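Local coordinates for foldase protein PrsA 2 (Bacillus anthracis, PDB 6VJ4) that catalyses cis-trans isomerisation of peptidyl-proline bonds and assists the extracellular folding of secreted proteins, including the protective antigen, at residues 31-39 against 81-89; 106-117 against 190-201. All coordinates share one frame; numbering follows the deposited sequence. Where two conformers were deposited one is given.

Contact 1 (31-39 against 81-89)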
loop_
_atom_site.group_PDB
_atom_site.type_symbol
_atom_site.label_atom_id
_atom_site.label_comp_id
_atom_site.label_asym_id
_atom_site.label_seq_id
_atom_site.Cartn_x
_atom_site.Cartn_y
_atom_site.Cartn_z
ATOM N N GLU A 31 -7.833 -2.360 5.286
ATOM C CA GLU A 31 -9.046 -1.504 5.390
ATOM C C GLU A 31 -8.624 -0.041 5.519
ATOM O O GLU A 31 -9.019 0.798 4.714
ATOM C CB GLU A 31 -9.898 -1.952 6.582
ATOM C CG GLU A 31 -11.216 -1.206 6.717
ATOM C CD GLU A 31 -12.093 -1.677 7.867
ATOM O OE1 GLU A 31 -11.606 -2.468 8.700
ATOM O OE2 GLU A 31 -13.268 -1.261 7.920
HETATM N N MSE A 32 -7.797 0.244 6.531
HETATM C CA MSE A 32 -7.321 1.592 6.794
HETATM C C MSE A 32 -6.765 2.217 5.515
HETATM O O MSE A 32 -7.182 3.302 5.124
HETATM C CB MSE A 32 -6.245 1.560 7.883
HETATM C CG MSE A 32 -5.667 2.912 8.236
HETATM SE SE MSE A 32 -4.269 2.716 9.599
HETATM C CE MSE A 32 -5.022 3.103 11.378
ATOM N N ILE A 33 -5.821 1.514 4.878
ATOM C CA ILE A 33 -5.167 1.993 3.670
ATOM C C ILE A 33 -6.191 2.148 2.537
ATOM O O ILE A 33 -6.288 3.266 1.980
ATOM C CB ILE A 33 -4.011 1.051 3.279
ATOM C CG1 ILE A 33 -2.893 1.096 4.325
ATOM C CG2 ILE A 33 -3.497 1.373 1.881
ATOM C CD1 ILE A 33 -1.734 0.178 4.038
ATOM N N ALA A 34 -6.912 1.070 2.209
ATOM C CA ALA A 34 -7.914 1.093 1.116
ATOM C C ALA A 34 -8.886 2.260 1.323
ATOM O O ALA A 34 -9.206 2.950 0.330
ATOM C CB ALA A 34 -8.643 -0.227 1.057
ATOM N N GLN A 35 -9.315 2.479 2.571
ATOM C CA GLN A 35 -10.273 3.571 2.897
ATOM C C GLN A 35 -9.565 4.927 2.784
ATOM O O GLN A 35 -10.214 5.885 2.320
ATOM C CB GLN A 35 -10.882 3.365 4.288
ATOM C CG GLN A 35 -11.787 2.139 4.385
ATOM C CD GLN A 35 -12.555 2.060 5.683
ATOM O OE1 GLN A 35 -12.438 2.917 6.558
ATOM N NE2 GLN A 35 -13.365 1.023 5.811
ATOM N N ASP A 36 -8.287 4.999 3.174
ATOM C CA ASP A 36 -7.530 6.282 3.109
ATOM C C ASP A 36 -7.386 6.745 1.653
ATOM O O ASP A 36 -7.512 7.960 1.411
ATOM C CB ASP A 36 -6.159 6.176 3.785
ATOM C CG ASP A 36 -6.198 6.333 5.296
ATOM O OD1 ASP A 36 -7.163 5.833 5.916
ATOM O OD2 ASP A 36 -5.276 6.977 5.840
ATOM N N VAL A 37 -7.104 5.821 0.732
ATOM C CA VAL A 37 -6.935 6.177 -0.711
ATOM C C VAL A 37 -8.252 6.760 -1.239
ATOM O O VAL A 37 -8.212 7.852 -1.833
ATOM C CB VAL A 37 -6.481 4.961 -1.541
ATOM C CG1 VAL A 37 -6.461 5.264 -3.033
ATOM C CG2 VAL A 37 -5.124 4.448 -1.083
ATOM N N ILE A 38 -9.373 6.069 -1.005
ATOM C CA ILE A 38 -10.704 6.531 -1.506
ATOM C C ILE A 38 -11.113 7.836 -0.815
ATOM O O ILE A 38 -11.486 8.786 -1.534
ATOM C CB ILE A 38 -11.761 5.429 -1.306
ATOM C CG1 ILE A 38 -11.374 4.155 -2.060
ATOM C CG2 ILE A 38 -13.150 5.918 -1.689
ATOM C CD1 ILE A 38 -11.096 4.370 -3.532
ATOM N N THR A 39 -11.030 7.882 0.518
ATOM C CA THR A 39 -11.477 9.076 1.290
ATOM C C THR A 39 -10.608 10.297 0.971
ATOM O O THR A 39 -11.120 11.419 1.124
ATOM C CB THR A 39 -11.501 8.783 2.796
ATOM O OG1 THR A 39 -10.202 8.334 3.184
ATOM C CG2 THR A 39 -12.540 7.751 3.171
ATOM N N ASN A 81 -16.124 6.465 10.580
ATOM C CA ASN A 81 -15.101 6.173 9.540
ATOM C C ASN A 81 -15.697 5.266 8.460
ATOM O O ASN A 81 -15.280 5.412 7.298
ATOM C CB ASN A 81 -13.823 5.556 10.117
ATOM C CG ASN A 81 -12.913 6.578 10.762
ATOM O OD1 ASN A 81 -13.101 7.781 10.592
ATOM N ND2 ASN A 81 -11.906 6.110 11.482
ATOM N N GLN A 82 -16.634 4.379 8.823
ATOM C CA GLN A 82 -17.246 3.467 7.814
ATOM C C GLN A 82 -18.231 4.270 6.952
ATOM O O GLN A 82 -18.347 3.965 5.747
ATOM C CB GLN A 82 -17.950 2.269 8.465
ATOM C CG GLN A 82 -17.076 1.427 9.393
ATOM C CD GLN A 82 -15.810 0.888 8.771
ATOM O OE1 GLN A 82 -15.203 1.499 7.895
ATOM N NE2 GLN A 82 -15.371 -0.262 9.259
ATOM N N ILE A 83 -18.920 5.243 7.560
ATOM C CA ILE A 83 -19.869 6.125 6.818
ATOM C C ILE A 83 -19.056 7.043 5.895
ATOM O O ILE A 83 -19.449 7.198 4.719
ATOM C CB ILE A 83 -20.775 6.911 7.787
ATOM C CG1 ILE A 83 -21.829 5.993 8.414
ATOM C CG2 ILE A 83 -21.418 8.103 7.091
ATOM C CD1 ILE A 83 -22.944 6.716 9.136
ATOM N N LYS A 84 -17.961 7.612 6.404
ATOM C CA LYS A 84 -17.078 8.472 5.575
ATOM C C LYS A 84 -16.650 7.664 4.342
ATOM O O LYS A 84 -16.705 8.217 3.224
ATOM C CB LYS A 84 -15.897 8.961 6.420
ATOM C CG LYS A 84 -14.875 9.841 5.708
ATOM C CD LYS A 84 -13.776 10.331 6.642
ATOM C CE LYS A 84 -12.634 11.029 5.934
ATOM N NZ LYS A 84 -13.085 12.240 5.205
ATOM N N PHE A 85 -16.298 6.388 4.532
ATOM C CA PHE A 85 -15.868 5.522 3.402
ATOM C C PHE A 85 -17.032 5.301 2.426
ATOM O O PHE A 85 -16.830 5.471 1.199
ATOM C CB PHE A 85 -15.326 4.185 3.913
ATOM C CG PHE A 85 -14.967 3.215 2.817
ATOM C CD1 PHE A 85 -13.810 3.386 2.069
ATOM C CD2 PHE A 85 -15.792 2.142 2.518
ATOM C CE1 PHE A 85 -13.484 2.499 1.055
ATOM C CE2 PHE A 85 -15.462 1.253 1.505
ATOM C CZ PHE A 85 -14.311 1.433 0.776
ATOM N N LYS A 86 -18.208 4.939 2.947
ATOM C CA LYS A 86 -19.391 4.669 2.082
ATOM C C LYS A 86 -19.690 5.894 1.207
ATOM O O LYS A 86 -19.865 5.720 -0.020
ATOM C CB LYS A 86 -20.630 4.331 2.917
ATOM C CG LYS A 86 -21.840 3.908 2.092
ATOM C CD LYS A 86 -23.161 3.956 2.832
ATOM C CE LYS A 86 -23.590 5.367 3.180
ATOM N NZ LYS A 86 -24.967 5.405 3.727
ATOM N N LEU A 87 -19.757 7.081 1.818
ATOM C CA LEU A 87 -20.078 8.326 1.068
ATOM C C LEU A 87 -18.979 8.612 0.040
ATOM O O LEU A 87 -19.323 9.031 -1.086
ATOM C CB LEU A 87 -20.241 9.494 2.044
ATOM C CG LEU A 87 -21.459 9.419 2.962
ATOM C CD1 LEU A 87 -21.473 10.584 3.939
ATOM C CD2 LEU A 87 -22.752 9.383 2.162
ATOM N N SER A 88 -17.712 8.418 0.407
ATOM C CA SER A 88 -16.607 8.668 -0.559
ATOM C C SER A 88 -16.677 7.668 -1.713
ATOM O O SER A 88 -16.430 8.028 -2.866
ATOM C CB SER A 88 -15.273 8.647 0.126
ATOM O OG SER A 88 -15.170 9.748 1.012
HETATM N N MSE A 89 -17.043 6.422 -1.395
HETATM C CA MSE A 89 -17.171 5.382 -2.403
HETATM C C MSE A 89 -18.340 5.707 -3.331
HETATM O O MSE A 89 -18.235 5.526 -4.543
HETATM C CB MSE A 89 -17.367 4.019 -1.732
HETATM C CG MSE A 89 -17.122 2.843 -2.641
HETATM SE SE MSE A 89 -15.315 2.915 -3.389
HETATM C CE MSE A 89 -14.193 1.465 -2.712
#
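The side chain of Gln-35 lies across the ring of Phe-85 and forms the tight middle of this contact. Its CG comes within 3.3 Å of Phe-85 CD1, and its terminal amide continues over one ring face with the two planes only 20° apart. With CG of Phe-85 anti to its own backbone N (chi1 176°), the ring lies against helix 28-41, with CE1 beside Ile-38 CG1. Further along, Ile-38 CG2 rests 3.9 Å from Ser-88 CB, and its CG1 meets the CE methyl of Met-89, a selenomethionine whose chain, bent at chi2 and chi3, brings that methyl against the isoleucine. Leu-230 of helix 223-236 packs on both Ile-38 and Met-89 at this end, where Ile-38 and Ser-88 are buried. Helices 28-41 and 76-95 cross here at 49°, with a closest axis approach of 9.2 Å between the two segments, in an all-helical region that helix 223-236 also joins. Thr-39 CG2 rests against the backbone CA of Phe-85 and against Ser-88 OG, while its hydroxyl turns back to donate to Gln-35 O over 2.6 Å; the hydroxyl of Ser-88 is bonded to Tyr-42 O. Around Glu-31 there is less side-chain packing, and partly exposed groups are held by hydrogen bonds instead. Gln-82, bent at chi2, presents both ends of its amide: NE2 donates to Glu-31 OE2 at 2.7 Å, nearly along the carboxylate C-O axis, and OE1 accepts from Gln-35 NE2 at 2.8 Å on an in-plane lone pair. Using both ends fixes the amide's flip. On the more exposed flank, Lys-84 CE lies beside Thr-39 CB.

Contact 2 (106-117 against 190-201)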
loop_
_atom_site.group_PDB
_atom_site.type_symbol
_atom_site.label_atom_id
_atom_site.label_comp_id
_atom_site.label_asym_id
_atom_site.label_seq_id
_atom_site.Cartn_x
_atom_site.Cartn_y
_atom_site.Cartn_z
ATOM N N TYR A 106 -26.669 4.082 -24.855
ATOM C CA TYR A 106 -27.808 4.678 -25.595
ATOM C C TYR A 106 -28.231 3.676 -26.659
ATOM O O TYR A 106 -27.688 3.676 -27.779
ATOM C CB TYR A 106 -27.445 6.032 -26.187
ATOM C CG TYR A 106 -28.536 6.651 -27.013
ATOM C CD1 TYR A 106 -29.721 7.091 -26.444
ATOM C CD2 TYR A 106 -28.352 6.876 -28.359
ATOM C CE1 TYR A 106 -30.703 7.701 -27.206
ATOM C CE2 TYR A 106 -29.322 7.493 -29.134
ATOM C CZ TYR A 106 -30.512 7.898 -28.560
ATOM O OH TYR A 106 -31.463 8.491 -29.348
ATOM N N LYS A 107 -29.143 2.810 -26.259
ATOM C CA LYS A 107 -29.679 1.743 -27.132
ATOM C C LYS A 107 -31.142 1.530 -26.809
ATOM O O LYS A 107 -31.590 1.763 -25.685
ATOM C CB LYS A 107 -28.950 0.426 -26.899
ATOM C CG LYS A 107 -27.450 0.458 -27.072
ATOM C CD LYS A 107 -26.838 -0.919 -26.923
ATOM C CE LYS A 107 -25.332 -0.859 -26.868
ATOM N NZ LYS A 107 -24.739 -2.206 -26.679
ATOM N N PRO A 108 -31.932 1.058 -27.780
ATOM C CA PRO A 108 -33.331 0.772 -27.521
ATOM C C PRO A 108 -33.493 -0.371 -26.516
ATOM O O PRO A 108 -32.634 -1.246 -26.465
ATOM C CB PRO A 108 -33.896 0.317 -28.870
ATOM C CG PRO A 108 -32.690 -0.007 -29.724
ATOM C CD PRO A 108 -31.498 0.719 -29.145
ATOM N N GLU A 109 -34.539 -0.279 -25.698
ATOM C CA GLU A 109 -34.925 -1.407 -24.824
ATOM C C GLU A 109 -35.285 -2.560 -25.765
ATOM O O GLU A 109 -35.941 -2.306 -26.798
ATOM C CB GLU A 109 -36.077 -0.896 -23.956
ATOM C CG GLU A 109 -36.420 -1.723 -22.756
ATOM C CD GLU A 109 -37.514 -1.129 -21.874
ATOM O OE1 GLU A 109 -37.945 0.009 -22.132
ATOM O OE2 GLU A 109 -37.928 -1.810 -20.937
ATOM N N ILE A 110 -34.838 -3.770 -25.443
ATOM C CA ILE A 110 -35.138 -4.946 -26.307
ATOM C C ILE A 110 -35.756 -6.058 -25.472
ATOM O O ILE A 110 -35.548 -6.109 -24.252
ATOM C CB ILE A 110 -33.905 -5.475 -27.050
ATOM C CG1 ILE A 110 -32.729 -5.737 -26.105
ATOM C CG2 ILE A 110 -33.508 -4.530 -28.176
ATOM C CD1 ILE A 110 -31.603 -6.557 -26.732
ATOM N N LYS A 111 -36.511 -6.901 -26.156
ATOM C CA LYS A 111 -37.064 -8.097 -25.511
ATOM C C LYS A 111 -36.424 -9.287 -26.206
ATOM O O LYS A 111 -36.281 -9.268 -27.431
ATOM C CB LYS A 111 -38.588 -8.144 -25.612
ATOM C CG LYS A 111 -39.211 -9.338 -24.923
ATOM C CD LYS A 111 -40.702 -9.274 -24.873
ATOM C CE LYS A 111 -41.354 -9.277 -26.232
ATOM N NZ LYS A 111 -42.820 -9.513 -26.090
ATOM N N ALA A 112 -36.017 -10.254 -25.412
ATOM C CA ALA A 112 -35.415 -11.458 -26.001
ATOM C C ALA A 112 -35.782 -12.675 -25.169
ATOM O O ALA A 112 -36.133 -12.544 -23.972
ATOM C CB ALA A 112 -33.908 -11.338 -26.042
ATOM N N SER A 113 -35.660 -13.813 -25.810
ATOM C CA SER A 113 -35.743 -15.104 -25.085
ATOM C C SER A 113 -34.381 -15.769 -25.189
ATOM O O SER A 113 -33.630 -15.479 -26.139
ATOM C CB SER A 113 -36.811 -16.022 -25.622
ATOM O OG SER A 113 -38.084 -15.404 -25.517
ATOM N N HIS A 114 -34.070 -16.685 -24.275
ATOM C CA HIS A 114 -32.797 -17.411 -24.445
ATOM C C HIS A 114 -32.914 -18.797 -23.818
ATOM O O HIS A 114 -33.854 -19.043 -22.992
ATOM C CB HIS A 114 -31.585 -16.676 -23.857
ATOM C CG HIS A 114 -31.438 -16.722 -22.375
ATOM N ND1 HIS A 114 -30.192 -16.869 -21.770
ATOM C CD2 HIS A 114 -32.337 -16.633 -21.363
ATOM C CE1 HIS A 114 -30.346 -16.858 -20.448
ATOM N NE2 HIS A 114 -31.655 -16.742 -20.166
ATOM N N ILE A 115 -32.020 -19.652 -24.277
ATOM C CA ILE A 115 -31.791 -20.991 -23.682
ATOM C C ILE A 115 -30.333 -21.006 -23.239
ATOM O O ILE A 115 -29.472 -20.732 -24.097
ATOM C CB ILE A 115 -32.099 -22.081 -24.707
ATOM C CG1 ILE A 115 -33.557 -21.966 -25.157
ATOM C CG2 ILE A 115 -31.734 -23.454 -24.158
ATOM C CD1 ILE A 115 -33.906 -22.821 -26.309
ATOM N N LEU A 116 -30.101 -21.274 -21.957
ATOM C CA LEU A 116 -28.735 -21.337 -21.392
ATOM C C LEU A 116 -28.335 -22.791 -21.133
ATOM O O LEU A 116 -29.085 -23.508 -20.447
ATOM C CB LEU A 116 -28.696 -20.532 -20.097
ATOM C CG LEU A 116 -27.385 -20.613 -19.325
ATOM C CD1 LEU A 116 -26.232 -20.082 -20.162
ATOM C CD2 LEU A 116 -27.505 -19.825 -18.024
ATOM N N VAL A 117 -27.206 -23.203 -21.695
ATOM C CA VAL A 117 -26.674 -24.579 -21.468
ATOM C C VAL A 117 -25.182 -24.480 -21.138
ATOM O O VAL A 117 -24.557 -23.480 -21.438
ATOM C CB VAL A 117 -26.952 -25.555 -22.627
ATOM C CG1 VAL A 117 -28.444 -25.815 -22.806
ATOM C CG2 VAL A 117 -26.307 -25.133 -23.936
ATOM N N TYR A 190 -23.381 -21.143 -22.320
ATOM C CA TYR A 190 -23.639 -20.820 -23.741
ATOM C C TYR A 190 -25.114 -20.502 -23.904
ATOM O O TYR A 190 -25.970 -21.297 -23.435
ATOM C CB TYR A 190 -23.268 -21.976 -24.675
ATOM C CG TYR A 190 -21.791 -22.214 -24.741
ATOM C CD1 TYR A 190 -20.999 -21.525 -25.642
ATOM C CD2 TYR A 190 -21.185 -23.106 -23.870
ATOM C CE1 TYR A 190 -19.625 -21.727 -25.686
ATOM C CE2 TYR A 190 -19.817 -23.316 -23.901
ATOM C CZ TYR A 190 -19.036 -22.615 -24.803
ATOM O OH TYR A 190 -17.687 -22.825 -24.831
ATOM N N HIS A 191 -25.400 -19.414 -24.628
ATOM C CA HIS A 191 -26.789 -18.973 -24.822
ATOM C C HIS A 191 -27.203 -19.119 -26.273
ATOM O O HIS A 191 -26.371 -18.875 -27.164
ATOM C CB HIS A 191 -26.985 -17.474 -24.511
ATOM C CG HIS A 191 -26.523 -17.032 -23.174
ATOM N ND1 HIS A 191 -27.404 -16.817 -22.128
ATOM C CD2 HIS A 191 -25.290 -16.753 -22.701
ATOM C CE1 HIS A 191 -26.733 -16.433 -21.070
ATOM N NE2 HIS A 191 -25.429 -16.389 -21.385
ATOM N N ILE A 192 -28.426 -19.582 -26.466
ATOM C CA ILE A 192 -29.078 -19.446 -27.782
ATOM C C ILE A 192 -30.088 -18.324 -27.552
ATOM O O ILE A 192 -30.942 -18.454 -26.644
ATOM C CB ILE A 192 -29.712 -20.741 -28.277
ATOM C CG1 ILE A 192 -28.647 -21.823 -28.476
ATOM C CG2 ILE A 192 -30.474 -20.478 -29.552
ATOM C CD1 ILE A 192 -27.601 -21.483 -29.512
ATOM N N ILE A 193 -29.973 -17.248 -28.334
ATOM C CA ILE A 193 -30.785 -16.027 -28.091
ATOM C C ILE A 193 -31.741 -15.789 -29.259
ATOM O O ILE A 193 -31.332 -15.999 -30.443
ATOM C CB ILE A 193 -29.855 -14.807 -27.913
ATOM C CG1 ILE A 193 -28.751 -15.043 -26.884
ATOM C CG2 ILE A 193 -30.672 -13.548 -27.611
ATOM C CD1 ILE A 193 -27.686 -13.942 -26.844
ATOM N N LYS A 194 -32.965 -15.400 -28.934
ATOM C CA LYS A 194 -33.947 -15.011 -29.958
ATOM C C LYS A 194 -34.408 -13.588 -29.647
ATOM O O LYS A 194 -34.904 -13.355 -28.555
ATOM C CB LYS A 194 -35.132 -15.976 -29.987
ATOM C CG LYS A 194 -36.160 -15.641 -31.040
ATOM C CD LYS A 194 -37.289 -16.619 -31.181
ATOM C CE LYS A 194 -38.086 -16.804 -29.911
ATOM N NZ LYS A 194 -39.341 -17.568 -30.159
ATOM N N LEU A 195 -34.232 -12.662 -30.593
ATOM C CA LEU A 195 -34.732 -11.299 -30.336
ATOM C C LEU A 195 -36.227 -11.257 -30.631
ATOM O O LEU A 195 -36.615 -11.678 -31.703
ATOM C CB LEU A 195 -33.976 -10.313 -31.229
ATOM C CG LEU A 195 -34.390 -8.858 -31.013
ATOM C CD1 LEU A 195 -33.953 -8.332 -29.663
ATOM C CD2 LEU A 195 -33.825 -8.008 -32.132
ATOM N N THR A 196 -37.031 -10.697 -29.726
ATOM C CA THR A 196 -38.497 -10.756 -29.958
ATOM C C THR A 196 -39.145 -9.379 -29.924
ATOM O O THR A 196 -40.330 -9.305 -30.273
ATOM C CB THR A 196 -39.165 -11.667 -28.926
ATOM O OG1 THR A 196 -38.833 -11.210 -27.621
ATOM C CG2 THR A 196 -38.699 -13.102 -29.040
ATOM N N GLY A 197 -38.396 -8.360 -29.533
ATOM C CA GLY A 197 -38.974 -7.004 -29.469
ATOM C C GLY A 197 -37.909 -5.932 -29.418
ATOM O O GLY A 197 -36.811 -6.178 -28.919
ATOM N N LYS A 198 -38.255 -4.746 -29.924
ATOM C CA LYS A 198 -37.318 -3.612 -29.854
ATOM C C LYS A 198 -38.190 -2.363 -29.760
ATOM O O LYS A 198 -39.061 -2.161 -30.638
ATOM C CB LYS A 198 -36.390 -3.585 -31.070
ATOM C CG LYS A 198 -35.390 -2.436 -31.056
ATOM C CD LYS A 198 -34.440 -2.441 -32.224
ATOM C CE LYS A 198 -33.337 -3.453 -32.064
ATOM N NZ LYS A 198 -32.486 -3.527 -33.277
ATOM N N LYS A 199 -37.925 -1.550 -28.741
ATOM C CA LYS A 199 -38.707 -0.311 -28.502
ATOM C C LYS A 199 -38.124 0.875 -29.256
ATOM O O LYS A 199 -36.908 0.902 -29.496
ATOM C CB LYS A 199 -38.720 0.038 -27.018
ATOM C CG LYS A 199 -39.423 -1.002 -26.171
ATOM C CD LYS A 199 -39.799 -0.513 -24.819
ATOM C CE LYS A 199 -40.703 -1.498 -24.112
ATOM N NZ LYS A 199 -41.152 -0.985 -22.801
ATOM N N ASP A 200 -38.993 1.851 -29.535
ATOM C CA ASP A 200 -38.542 3.109 -30.150
ATOM C C ASP A 200 -37.537 3.746 -29.179
ATOM O O ASP A 200 -37.628 3.512 -27.929
ATOM C CB ASP A 200 -39.754 4.008 -30.413
ATOM C CG ASP A 200 -40.821 3.369 -31.301
ATOM O OD1 ASP A 200 -40.451 2.568 -32.189
ATOM O OD2 ASP A 200 -42.036 3.644 -31.081
ATOM N N LEU A 201 -36.585 4.492 -29.718
ATOM C CA LEU A 201 -35.574 5.157 -28.872
ATOM C C LEU A 201 -35.746 6.672 -29.005
ATOM O O LEU A 201 -35.749 7.184 -30.141
ATOM C CB LEU A 201 -34.193 4.679 -29.313
ATOM C CG LEU A 201 -33.013 5.243 -28.532
ATOM C CD1 LEU A 201 -33.122 4.917 -27.055
ATOM C CD2 LEU A 201 -31.699 4.732 -29.100
HETATM O O HOH W 1 -36.098 2.168 -25.863
HETATM O O HOH W 2 -40.318 -2.158 -19.977
HETATM O O HOH W 3 -39.148 -13.047 -25.636
#
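Lys-111 O is gripped by two backbone amides, Thr-196 N at 2.8 Å and Gly-197 N at 3.1 Å, which reach it from the same face of its carbonyl plane. This is a classic beta bulge. It shifts the register by one residue between the antiparallel strands 110-117 and 189-198, the central pair of the four-stranded sheet of the PpiC-type (parvulin) isomerase domain. Past the bulge, regular pairing runs to Val-117 and Tyr-190. On the sheet face carrying Ala-112 and Leu-195, His-114 and His-191 meet rim to rim, joined by a 2.8 Å hydrogen bond between their ND1 atoms with the ring planes 21° apart. A chi1 of 76° sets the His-114 ring between its backbone N and carbonyl carbon, where ND1 meets its partner. The pair is consistent with the dual-histidine motif of parvulin active sites. Their NE2 atoms are held by Asp-146 and Ser-186 respectively, so both imidazoles are fixed at two nitrogens. Leu-116 CD1 sits over one face of the His-191 ring, 3.9 Å from its centroid. On the other sheet face, a water bridges Ser-113 OG and Thr-196 OG1. Beyond the strands, Leu-201 covers a face of Tyr-106 with CD2, 18° off the ring normal, while Tyr-106 OH bonds to Lys-202 O.

Contact 1 joins two helices of an all-helical region, whereas contact 2 pairs the central strands of the isomerase domain. Their centres are 39 Å apart, on opposite sides of the chain's centre, and their nearest atoms are about 22 Å apart. Both segments of contact 1 precede those of contact 2 in the sequence. The chain then returns from strand 189-198 through helix 204-220 to helix 223-236, which packs against contact 1. The buried histidine pair of contact 2 probably marks the active site, as in other parvulins; contact 1 is remote from it and instead borders the second subunit, where Met-32 packs on Asp-36 of that chain.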